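Local structure of beta-glucosidase (Streptococcus pyogenes, 4B3K) at residues G15-G20 against D419-L424; F152-K157 against A211-G216; A243-N248 against K259-L264; G130-K135 against V189-N194. The protein probably hydrolyses beta-glucosides and their 6-phosphorylated forms, acting as a family 1 glycoside hydrolase built on a TIM barrel. One frame throughout, in Å; residues are numbered along the deposited sequence.

Contact 1 of 4, residues G15-G20 against D419-L424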
# COMPACT_ATOMS: atom_id res chain seq x y z
N GLY A 15 -0.64 -10.35 2.34
CA GLY A 15 -1.10 -11.62 2.94
C GLY A 15 -2.61 -11.76 2.83
O GLY A 15 -3.11 -12.64 2.12
N PRO A 16 -3.33 -10.83 3.48
CA PRO A 16 -4.78 -10.81 3.54
C PRO A 16 -5.40 -11.03 2.20
O PRO A 16 -6.49 -11.53 2.10
CB PRO A 16 -5.09 -9.41 4.02
CG PRO A 16 -3.88 -9.03 4.83
CD PRO A 16 -2.72 -9.66 4.14
N GLN A 17 -4.74 -10.68 1.13
CA GLN A 17 -5.45 -10.70 -0.12
C GLN A 17 -5.13 -11.93 -0.95
O GLN A 17 -5.82 -12.19 -1.94
CB GLN A 17 -5.17 -9.40 -0.90
CG GLN A 17 -5.75 -8.14 -0.29
CD GLN A 17 -5.30 -6.84 -1.01
OE1 GLN A 17 -4.20 -6.37 -0.79
NE2 GLN A 17 -6.18 -6.25 -1.85
N SER A 18 -4.08 -12.66 -0.58
CA SER A 18 -3.61 -13.77 -1.43
C SER A 18 -3.61 -15.12 -0.74
O SER A 18 -3.79 -16.17 -1.39
CB SER A 18 -2.22 -13.47 -2.01
OG SER A 18 -1.20 -13.21 -1.04
N GLU A 19 -3.37 -15.10 0.57
CA GLU A 19 -3.12 -16.33 1.29
C GLU A 19 -4.42 -17.18 1.34
O GLU A 19 -4.50 -18.29 0.77
CB GLU A 19 -2.60 -16.01 2.71
CG GLU A 19 -1.13 -15.57 2.83
CD GLU A 19 -0.81 -14.94 4.20
OE1 GLU A 19 -1.55 -15.20 5.19
OE2 GLU A 19 0.16 -14.14 4.27
N GLY A 20 -5.46 -16.61 1.98
CA GLY A 20 -6.67 -17.36 2.39
C GLY A 20 -6.64 -17.51 3.89
O GLY A 20 -5.67 -17.12 4.52
N ASP A 419 -4.47 -12.20 -9.88
CA ASP A 419 -5.72 -11.57 -9.47
C ASP A 419 -5.88 -11.91 -8.05
O ASP A 419 -5.73 -13.09 -7.68
CB ASP A 419 -6.94 -12.17 -10.14
CG ASP A 419 -6.98 -11.91 -11.58
OD1 ASP A 419 -6.20 -11.02 -12.05
OD2 ASP A 419 -7.79 -12.61 -12.26
N GLY A 420 -6.17 -10.91 -7.24
CA GLY A 420 -6.20 -11.09 -5.79
C GLY A 420 -7.47 -10.50 -5.24
O GLY A 420 -8.26 -9.88 -5.95
N TRP A 421 -7.65 -10.68 -3.95
CA TRP A 421 -8.89 -10.33 -3.30
C TRP A 421 -8.91 -8.87 -2.95
O TRP A 421 -8.17 -8.44 -2.08
CB TRP A 421 -9.02 -11.20 -2.08
CG TRP A 421 -10.31 -11.00 -1.34
CD1 TRP A 421 -11.58 -11.42 -1.71
CD2 TRP A 421 -10.48 -10.32 -0.05
NE1 TRP A 421 -12.50 -11.04 -0.76
CE2 TRP A 421 -11.90 -10.39 0.26
CE3 TRP A 421 -9.61 -9.66 0.84
CZ2 TRP A 421 -12.42 -9.82 1.40
CZ3 TRP A 421 -10.16 -9.12 2.01
CH2 TRP A 421 -11.53 -9.20 2.28
N SER A 422 -9.76 -8.09 -3.63
CA SER A 422 -9.75 -6.64 -3.38
C SER A 422 -10.75 -6.12 -2.32
O SER A 422 -11.60 -5.28 -2.60
CB SER A 422 -9.78 -5.86 -4.71
OG SER A 422 -9.00 -4.66 -4.59
N TRP A 423 -10.64 -6.61 -1.09
CA TRP A 423 -11.48 -6.11 0.02
C TRP A 423 -12.96 -6.24 -0.24
O TRP A 423 -13.41 -7.31 -0.68
CB TRP A 423 -11.12 -4.68 0.33
CG TRP A 423 -9.63 -4.50 0.32
CD1 TRP A 423 -8.88 -3.68 -0.50
CD2 TRP A 423 -8.65 -5.21 1.17
NE1 TRP A 423 -7.54 -3.82 -0.22
CE2 TRP A 423 -7.35 -4.73 0.78
CE3 TRP A 423 -8.73 -6.18 2.18
CZ2 TRP A 423 -6.18 -5.21 1.36
CZ3 TRP A 423 -7.55 -6.64 2.79
CH2 TRP A 423 -6.31 -6.17 2.39
N LEU A 424 -13.72 -5.16 0.04
CA LEU A 424 -15.17 -5.14 -0.26
C LEU A 424 -15.47 -5.48 -1.74
O LEU A 424 -16.43 -6.18 -2.06
CB LEU A 424 -15.81 -3.80 0.10
CG LEU A 424 -15.79 -3.31 1.58
CD1 LEU A 424 -16.06 -1.81 1.64
CD2 LEU A 424 -16.74 -4.09 2.51

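Contact 2 of 4, residues F152-K157 against A211-G216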
# COMPACT_ATOMS: atom_id res chain seq x y z
N PHE A 152 13.22 -13.39 10.24
CA PHE A 152 13.48 -13.38 8.79
C PHE A 152 14.57 -12.45 8.29
O PHE A 152 14.90 -12.43 7.09
CB PHE A 152 12.19 -13.09 8.08
CG PHE A 152 11.02 -13.80 8.67
CD1 PHE A 152 10.98 -15.18 8.69
CD2 PHE A 152 9.96 -13.09 9.19
CE1 PHE A 152 9.88 -15.84 9.20
CE2 PHE A 152 8.86 -13.75 9.70
CZ PHE A 152 8.82 -15.12 9.72
N GLY A 153 15.14 -11.68 9.21
CA GLY A 153 16.20 -10.71 8.89
C GLY A 153 17.37 -11.24 8.08
O GLY A 153 17.96 -10.51 7.31
N ASP A 154 17.71 -12.50 8.25
CA ASP A 154 18.93 -13.05 7.67
C ASP A 154 18.79 -13.21 6.18
O ASP A 154 19.80 -13.44 5.50
CB ASP A 154 19.20 -14.41 8.28
CG ASP A 154 17.93 -15.14 8.62
OD1 ASP A 154 17.31 -14.77 9.63
OD2 ASP A 154 17.54 -16.03 7.85
N ARG A 155 17.54 -13.12 5.70
CA ARG A 155 17.18 -13.32 4.26
C ARG A 155 16.26 -12.25 3.64
O ARG A 155 16.08 -12.23 2.43
CB ARG A 155 16.49 -14.65 4.05
CG ARG A 155 17.32 -15.89 4.26
CD ARG A 155 16.37 -17.03 4.68
NE ARG A 155 15.88 -16.79 6.03
CZ ARG A 155 14.73 -17.25 6.51
NH1 ARG A 155 13.93 -17.97 5.74
NH2 ARG A 155 14.38 -16.95 7.76
N VAL A 156 15.61 -11.43 4.47
CA VAL A 156 14.82 -10.32 3.98
C VAL A 156 15.52 -9.07 4.45
O VAL A 156 15.60 -8.84 5.67
CB VAL A 156 13.40 -10.27 4.57
CG1 VAL A 156 12.68 -9.02 4.07
CG2 VAL A 156 12.62 -11.55 4.24
N LYS A 157 15.97 -8.29 3.46
CA LYS A 157 16.76 -7.07 3.64
C LYS A 157 16.02 -5.91 3.00
O LYS A 157 16.63 -4.92 2.59
CB LYS A 157 18.13 -7.17 2.97
CG LYS A 157 18.93 -8.43 3.26
CD LYS A 157 19.48 -8.50 4.69
CE LYS A 157 20.30 -9.78 4.86
NZ LYS A 157 20.59 -10.03 6.30
N ALA A 211 23.79 -6.51 13.97
CA ALA A 211 24.31 -5.97 12.74
C ALA A 211 23.91 -6.80 11.54
O ALA A 211 23.81 -6.26 10.44
CB ALA A 211 25.82 -5.86 12.82
N GLU A 212 23.70 -8.10 11.75
CA GLU A 212 23.40 -9.01 10.63
C GLU A 212 21.88 -9.17 10.35
O GLU A 212 21.48 -9.77 9.33
CB GLU A 212 24.14 -10.35 10.80
CG GLU A 212 23.48 -11.40 11.71
CD GLU A 212 23.63 -11.14 13.20
OE1 GLU A 212 24.60 -10.47 13.59
OE2 GLU A 212 22.78 -11.61 13.97
N LEU A 213 21.08 -8.60 11.26
CA LEU A 213 19.61 -8.47 11.12
C LEU A 213 19.21 -7.00 11.01
O LEU A 213 18.05 -6.63 11.24
CB LEU A 213 18.85 -9.14 12.30
CG LEU A 213 19.10 -10.66 12.51
CD1 LEU A 213 18.11 -11.28 13.44
CD2 LEU A 213 19.11 -11.46 11.21
N SER A 214 20.17 -6.15 10.68
CA SER A 214 19.89 -4.73 10.50
C SER A 214 20.83 -4.12 9.48
O SER A 214 21.12 -2.93 9.56
CB SER A 214 19.98 -3.97 11.81
OG SER A 214 21.34 -3.85 12.22
N ASP A 215 21.30 -4.94 8.53
CA ASP A 215 22.10 -4.45 7.41
C ASP A 215 21.29 -4.35 6.11
O ASP A 215 21.87 -4.34 5.02
CB ASP A 215 23.32 -5.35 7.18
CG ASP A 215 22.93 -6.77 6.93
OD1 ASP A 215 21.72 -7.08 7.04
OD2 ASP A 215 23.84 -7.59 6.62
N GLY A 216 19.97 -4.28 6.22
CA GLY A 216 19.14 -3.97 5.06
C GLY A 216 18.48 -2.59 5.13
O GLY A 216 18.74 -1.77 6.02

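Contact 3 of 4, residues A243-N248 against K259-L264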
# COMPACT_ATOMS: atom_id res chain seq x y z
N ALA A 243 -5.24 19.69 0.39
CA ALA A 243 -5.46 18.31 -0.02
C ALA A 243 -4.14 17.56 -0.08
O ALA A 243 -4.09 16.36 0.19
CB ALA A 243 -6.19 18.25 -1.35
N GLU A 244 -3.07 18.29 -0.40
CA GLU A 244 -1.74 17.73 -0.46
C GLU A 244 -1.15 17.60 0.94
O GLU A 244 -0.66 16.53 1.30
CB GLU A 244 -0.84 18.48 -1.44
CG GLU A 244 -0.74 17.78 -2.81
CD GLU A 244 0.09 18.51 -3.87
OE1 GLU A 244 1.06 19.20 -3.52
OE2 GLU A 244 -0.23 18.37 -5.06
N LEU A 245 -1.27 18.64 1.76
CA LEU A 245 -0.80 18.54 3.13
C LEU A 245 -1.33 17.27 3.84
O LEU A 245 -0.53 16.38 4.18
CB LEU A 245 -1.12 19.81 3.92
CG LEU A 245 -0.13 20.98 3.75
CD1 LEU A 245 -0.82 22.23 4.26
CD2 LEU A 245 1.21 20.80 4.44
N TRP A 246 -2.65 17.16 4.00
CA TRP A 246 -3.30 15.97 4.54
C TRP A 246 -3.01 14.67 3.85
O TRP A 246 -2.42 13.75 4.42
CB TRP A 246 -4.80 16.15 4.47
CG TRP A 246 -5.52 14.96 5.01
CD1 TRP A 246 -6.20 13.96 4.32
CD2 TRP A 246 -5.62 14.58 6.43
NE1 TRP A 246 -6.72 13.03 5.20
CE2 TRP A 246 -6.41 13.35 6.47
CE3 TRP A 246 -5.16 15.14 7.62
CZ2 TRP A 246 -6.70 12.72 7.66
CZ3 TRP A 246 -5.47 14.49 8.82
CH2 TRP A 246 -6.21 13.31 8.84
N ASN A 247 -3.43 14.57 2.60
CA ASN A 247 -3.33 13.31 1.91
C ASN A 247 -1.91 12.85 1.66
O ASN A 247 -1.65 11.67 1.62
CB ASN A 247 -4.15 13.35 0.63
CG ASN A 247 -5.63 13.26 0.91
OD1 ASN A 247 -6.12 12.25 1.45
ND2 ASN A 247 -6.36 14.30 0.54
N ASN A 248 -1.01 13.80 1.48
CA ASN A 248 0.34 13.49 1.04
C ASN A 248 1.37 13.87 2.10
O ASN A 248 2.15 13.03 2.57
CB ASN A 248 0.65 14.22 -0.26
CG ASN A 248 0.01 13.58 -1.50
OD1 ASN A 248 0.32 14.00 -2.61
ND2 ASN A 248 -0.85 12.58 -1.32
N LYS A 259 9.34 14.96 10.90
CA LYS A 259 8.45 16.02 11.39
C LYS A 259 7.13 15.94 10.64
O LYS A 259 7.10 15.58 9.46
CB LYS A 259 9.06 17.40 11.10
CG LYS A 259 9.39 18.26 12.32
CD LYS A 259 8.95 19.73 12.15
CE LYS A 259 9.84 20.54 11.21
NZ LYS A 259 9.09 21.69 10.62
N PHE A 260 6.04 16.27 11.32
CA PHE A 260 4.80 16.59 10.62
C PHE A 260 4.93 17.98 10.05
O PHE A 260 5.71 18.78 10.58
CB PHE A 260 3.64 16.49 11.58
CG PHE A 260 3.53 15.14 12.20
CD1 PHE A 260 3.09 14.07 11.45
CD2 PHE A 260 3.94 14.93 13.50
CE1 PHE A 260 3.03 12.81 12.01
CE2 PHE A 260 3.87 13.67 14.06
CZ PHE A 260 3.42 12.61 13.31
N PRO A 261 4.19 18.27 8.95
CA PRO A 261 4.23 19.61 8.35
C PRO A 261 3.64 20.72 9.25
O PRO A 261 2.50 20.60 9.73
CB PRO A 261 3.41 19.44 7.06
CG PRO A 261 3.40 17.97 6.78
CD PRO A 261 3.42 17.32 8.13
N GLU A 262 4.40 21.80 9.46
CA GLU A 262 3.98 22.91 10.36
C GLU A 262 2.57 23.44 10.02
O GLU A 262 1.78 23.76 10.92
CB GLU A 262 4.98 24.07 10.36
CG GLU A 262 6.43 23.70 10.68
CD GLU A 262 6.80 23.80 12.16
OE1 GLU A 262 6.33 22.96 12.98
OE2 GLU A 262 7.59 24.70 12.51
N GLU A 263 2.27 23.50 8.73
CA GLU A 263 1.06 24.12 8.25
C GLU A 263 -0.13 23.30 8.71
O GLU A 263 -1.01 23.82 9.41
CB GLU A 263 1.09 24.23 6.72
CG GLU A 263 0.34 25.43 6.15
CD GLU A 263 0.82 25.89 4.77
OE1 GLU A 263 1.92 25.51 4.29
OE2 GLU A 263 0.08 26.68 4.16
N LEU A 264 -0.11 22.02 8.36
CA LEU A 264 -1.15 21.07 8.77
C LEU A 264 -1.34 20.98 10.28
O LEU A 264 -2.48 20.92 10.78
CB LEU A 264 -0.84 19.68 8.21
CG LEU A 264 -1.48 18.42 8.78
CD1 LEU A 264 -2.88 18.20 8.25
CD2 LEU A 264 -0.56 17.30 8.38

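Contact 4 of 4, residues G130-K135 against V189-N194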
# COMPACT_ATOMS: atom_id res chain seq x y z
N GLY A 130 -9.30 -0.36 21.16
CA GLY A 130 -9.57 0.63 20.11
C GLY A 130 -8.51 0.63 19.01
O GLY A 130 -8.32 1.64 18.35
N GLY A 131 -7.79 -0.48 18.83
CA GLY A 131 -6.89 -0.67 17.68
C GLY A 131 -5.80 0.39 17.54
O GLY A 131 -5.08 0.67 18.50
N TRP A 132 -5.67 0.98 16.35
CA TRP A 132 -4.56 1.94 16.13
C TRP A 132 -4.69 3.19 16.94
O TRP A 132 -3.70 3.90 17.10
CB TRP A 132 -4.35 2.28 14.66
CG TRP A 132 -3.80 1.15 13.84
CD1 TRP A 132 -4.46 0.43 12.84
CD2 TRP A 132 -2.46 0.54 13.92
NE1 TRP A 132 -3.64 -0.54 12.30
CE2 TRP A 132 -2.43 -0.53 12.90
CE3 TRP A 132 -1.31 0.78 14.70
CZ2 TRP A 132 -1.31 -1.32 12.70
CZ3 TRP A 132 -0.19 -0.03 14.48
CH2 TRP A 132 -0.18 -1.06 13.50
N GLU A 133 -5.90 3.46 17.47
CA GLU A 133 -6.11 4.55 18.45
C GLU A 133 -5.32 4.35 19.74
O GLU A 133 -5.25 5.26 20.57
CB GLU A 133 -7.58 4.68 18.85
CG GLU A 133 -8.58 4.83 17.73
CD GLU A 133 -10.00 4.54 18.18
OE1 GLU A 133 -10.49 5.18 19.14
OE2 GLU A 133 -10.65 3.66 17.57
N SER A 134 -4.73 3.18 19.93
CA SER A 134 -4.08 2.84 21.20
C SER A 134 -2.57 2.79 21.10
O SER A 134 -2.01 2.07 20.28
CB SER A 134 -4.58 1.50 21.73
OG SER A 134 -3.52 0.86 22.44
N LYS A 135 -1.91 3.51 22.00
CA LYS A 135 -0.46 3.56 21.97
C LYS A 135 0.19 2.28 22.58
O LYS A 135 1.39 2.04 22.42
CB LYS A 135 0.04 4.86 22.58
CG LYS A 135 -0.66 6.09 22.01
CD LYS A 135 0.34 7.20 21.72
CE LYS A 135 -0.34 8.52 21.44
NZ LYS A 135 0.68 9.61 21.55
N VAL A 189 -7.27 11.79 13.18
CA VAL A 189 -6.02 12.52 13.32
C VAL A 189 -5.08 11.84 14.34
O VAL A 189 -3.85 11.78 14.15
CB VAL A 189 -6.29 14.00 13.64
CG1 VAL A 189 -5.01 14.79 13.62
CG2 VAL A 189 -7.24 14.60 12.61
N GLN A 190 -5.65 11.31 15.41
CA GLN A 190 -4.86 10.57 16.40
C GLN A 190 -4.29 9.25 15.83
O GLN A 190 -3.15 8.89 16.12
CB GLN A 190 -5.69 10.33 17.66
CG GLN A 190 -4.90 9.73 18.82
CD GLN A 190 -3.86 10.69 19.37
OE1 GLN A 190 -4.12 11.88 19.51
NE2 GLN A 190 -2.68 10.17 19.68
N VAL A 191 -5.07 8.54 15.03
CA VAL A 191 -4.61 7.36 14.29
C VAL A 191 -3.54 7.75 13.25
O VAL A 191 -2.51 7.07 13.11
CB VAL A 191 -5.80 6.58 13.64
CG1 VAL A 191 -5.36 5.25 13.07
CG2 VAL A 191 -6.91 6.33 14.66
N ALA A 192 -3.78 8.84 12.53
CA ALA A 192 -2.75 9.44 11.65
C ALA A 192 -1.41 9.50 12.36
O ALA A 192 -0.43 8.93 11.88
CB ALA A 192 -3.18 10.82 11.17
N TYR A 193 -1.39 10.17 13.50
CA TYR A 193 -0.22 10.29 14.34
C TYR A 193 0.41 8.96 14.74
O TYR A 193 1.65 8.79 14.64
CB TYR A 193 -0.62 11.04 15.63
CG TYR A 193 0.53 11.26 16.62
CD1 TYR A 193 1.50 12.25 16.41
CD2 TYR A 193 0.63 10.48 17.77
CE1 TYR A 193 2.53 12.45 17.33
CE2 TYR A 193 1.66 10.66 18.69
CZ TYR A 193 2.60 11.64 18.48
OH TYR A 193 3.60 11.78 19.42
N ASN A 194 -0.42 8.03 15.22
CA ASN A 194 0.09 6.80 15.86
C ASN A 194 0.82 5.89 14.84
O ASN A 194 1.88 5.31 15.15
CB ASN A 194 -1.00 6.04 16.66
CG ASN A 194 -1.67 6.89 17.78
OD1 ASN A 194 -1.18 7.96 18.22
ND2 ASN A 194 -2.82 6.39 18.26

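Contact 1 of 4, residues G15-G20 against D419-L424
Gln17 meets Trp421 through two hydrogen bonds that run in opposite directions. The Trp421 amide N donates a hydrogen bond to the Gln17 carbonyl O at 3.1 Å, with a fairly straight N-H...O angle of 163°. In return, Gln17 NE2 donates to the Trp421 carbonyl O at 3.0 Å. This second bond is more bent, at 146°, but it lies close to the plane of the Gln17 amide. The other end of that amide is also satisfied, since Gln17 OE1 is bonded to Ser14 OG. The Trp421 indole N is used elsewhere, by Val45 O.

Gln17 CG sits beside the backbone N (chi1 -68°), and this places it over one face of the Trp423 indole. Gln17 CG is 3.6 Å from the centroid of the Trp423 six-membered ring, a CH-pi contact. Pro16 CB comes in at the edge of the same ring, 3.8 Å from Trp423 CH2.

Helix 15-18 follows strand 8-12. The other segment belongs to the loop after strand 409-414. These are the first and last barrel strands, adjacent where the barrel closes. Side chains of Pro16 and Ser18 also touch strand 71-75, the other neighbour of 8-12.

Contact 2 of 4, residues F152-K157 against A211-G216
Lys157 NZ is gripped from both sides of the contact. Within its own loop it donates to the Gly153 carbonyl O at 2.9 Å. Across the contact it forms a salt bridge with Asp215 OD1 at 3.2 Å, meeting the syn lone pair of that oxygen. The Glu212 carbonyl O is also near, but its angle is too poor for a bond.

The lysine gets there by a bend at chi2 (-71°), after which the chain is straight to its end. On the way Lys157 CD runs 3.5 Å from Asp215 OD1, so this oxygen also touches the stem of the lysine, which the aspartate crosses at a slant. Asp215 is exposed, and solvent probably weakens the charge attraction.

The apolar part is Leu213. Leu213 CD2 rests on the backbone between Gly153 and Asp154, 3.4 Å from Asp154 N and 3.6 Å from Gly153 C. Gly153 has no side chain to stand between them. Asp154 itself turns to its neighbour in a salt bridge, with Asp154 OD2 accepting from Arg155 NE at 2.6 Å. Arg155 NH1 reaches on to Asp103.

Further along, the Lys157 carbonyl O lies 3.6 Å from Gly216 CA, and Lys157 has a backbone hydrogen bond with Arg217. Strands 158-160 and 217-222 are neighbours in the sheet. The two segments are helix-to-strand loops leading into these adjacent strands of the TIM barrel.

Contact 3 of 4, residues A243-N248 against K259-L264
Leu245 is the bump of this contact. It projects from helix 234-257 and its forked end fits into a hollow lined by Pro261, Glu263 and Leu264. The two methyls divide the work. Leu245 CD2 lies against the proline ring, 3.7 Å from Pro261 CB. Leu245 CD1 lies on the aliphatic stem of Glu263, 3.7 Å from Glu263 CB. The leucine and glutamate side chains cross at about a right angle, so the methyl meets the flank of the glutamate chain. Leucine and proline instead slide past each other in opposite directions.

Behind the fork the two leucines come together at their bases, with Leu245 CB 4.3 Å from Leu264 CB. Leu264 then passes on towards Trp246. With CG anti to the backbone N (chi1 162°), Leu264 CD1 arrives at the indole edge, near the ring plane and 3.9 Å from Trp246 CE3. Trp246 also meets Trp316 edge-to-face, and it packs on helix 165-173.

Pro261 is the N-cap residue of helix 262-270. The contact thus closes the turn between this short helix and helix 234-257, whose later residues Leu250 and Glu253 also touch 259-264.

Glu263 OE1 is bonded to His241 NE2, just before 243-248 on the same helix. The side-chain contact between the two segments is apolar, which implies that shape and exclusion of water hold it, while polar bonds to His241 and Glu253 flank it.

Contact 4 of 4, residues G130-K135 against V189-N194
This contact joins the loop at the start of helix 135-152 to the side of helix 185-208, on the outside of the TIM barrel, through Trp132, Glu133 and Lys135. Ser134 is the N-cap of helix 135-152, its OG bonded to Val137 N.

The one hydrogen bond between the segments runs from Asn194 ND2 to the Trp132 carbonyl O at 2.9 Å. It is nearly straight, at 174°. It lies in the plane of the asparagine amide and on a lone pair of the carbonyl. The other end of the amide is held within the helix, where Gln190 NE2 donates to Asn194 OD1 at 3.0 Å. The amide is therefore gripped at both ends, which fixes its flip. Gln190 OE1 is in turn bonded to Gln276 N.

Val191 presents one methyl to each of two residues. Val191 CG1 is 3.5 Å from Trp132 CB, and Val191 CG2 is 3.8 Å from Glu133 CG. The Trp132 ring turns away from the helix and meets Phe141 edge-to-face.

Lys135 reaches along the helix surface, bent at chi2 (-136°) and extended after it. It crosses Gln190, Tyr193 and Asn194, each at about a right angle. Lys135 CE lies 3.4 Å from Asn194 OD1. The charge itself is paired outside the two segments, with Glu281 OE1, which also bonds Tyr193 OH; NZ also bonds the Gln276 carbonyl O. The shared glutamate probably draws the lysine to the tyrosine, whose ring edge it meets near the ring plane, with Lys135 NZ 3.2 Å from Tyr193 CE2.

How the contacts relate
Contacts 3 and 4 are neighbours, with centres about 17 Å apart. They touch where Phe260 CE2 lies 3.6 Å from Tyr193 CD1 and where Trp246 CH2 lies 4.1 Å from Val189 CG2. Trp275 packs on both Phe260 and Tyr193. Contacts 2 and 4 alternate along the chain, and both tie helix 135-152 or its flanks to helix 185-208 or its trailing loop. Their nearest atoms are still about 16 Å apart. Contact 1 spans almost the whole chain and lies nearest its centre. It follows barrel strands 8-12 and 409-414, at the end where TIM-barrel enzymes carry their active sites. Contact 2 precedes its strands, at the other end.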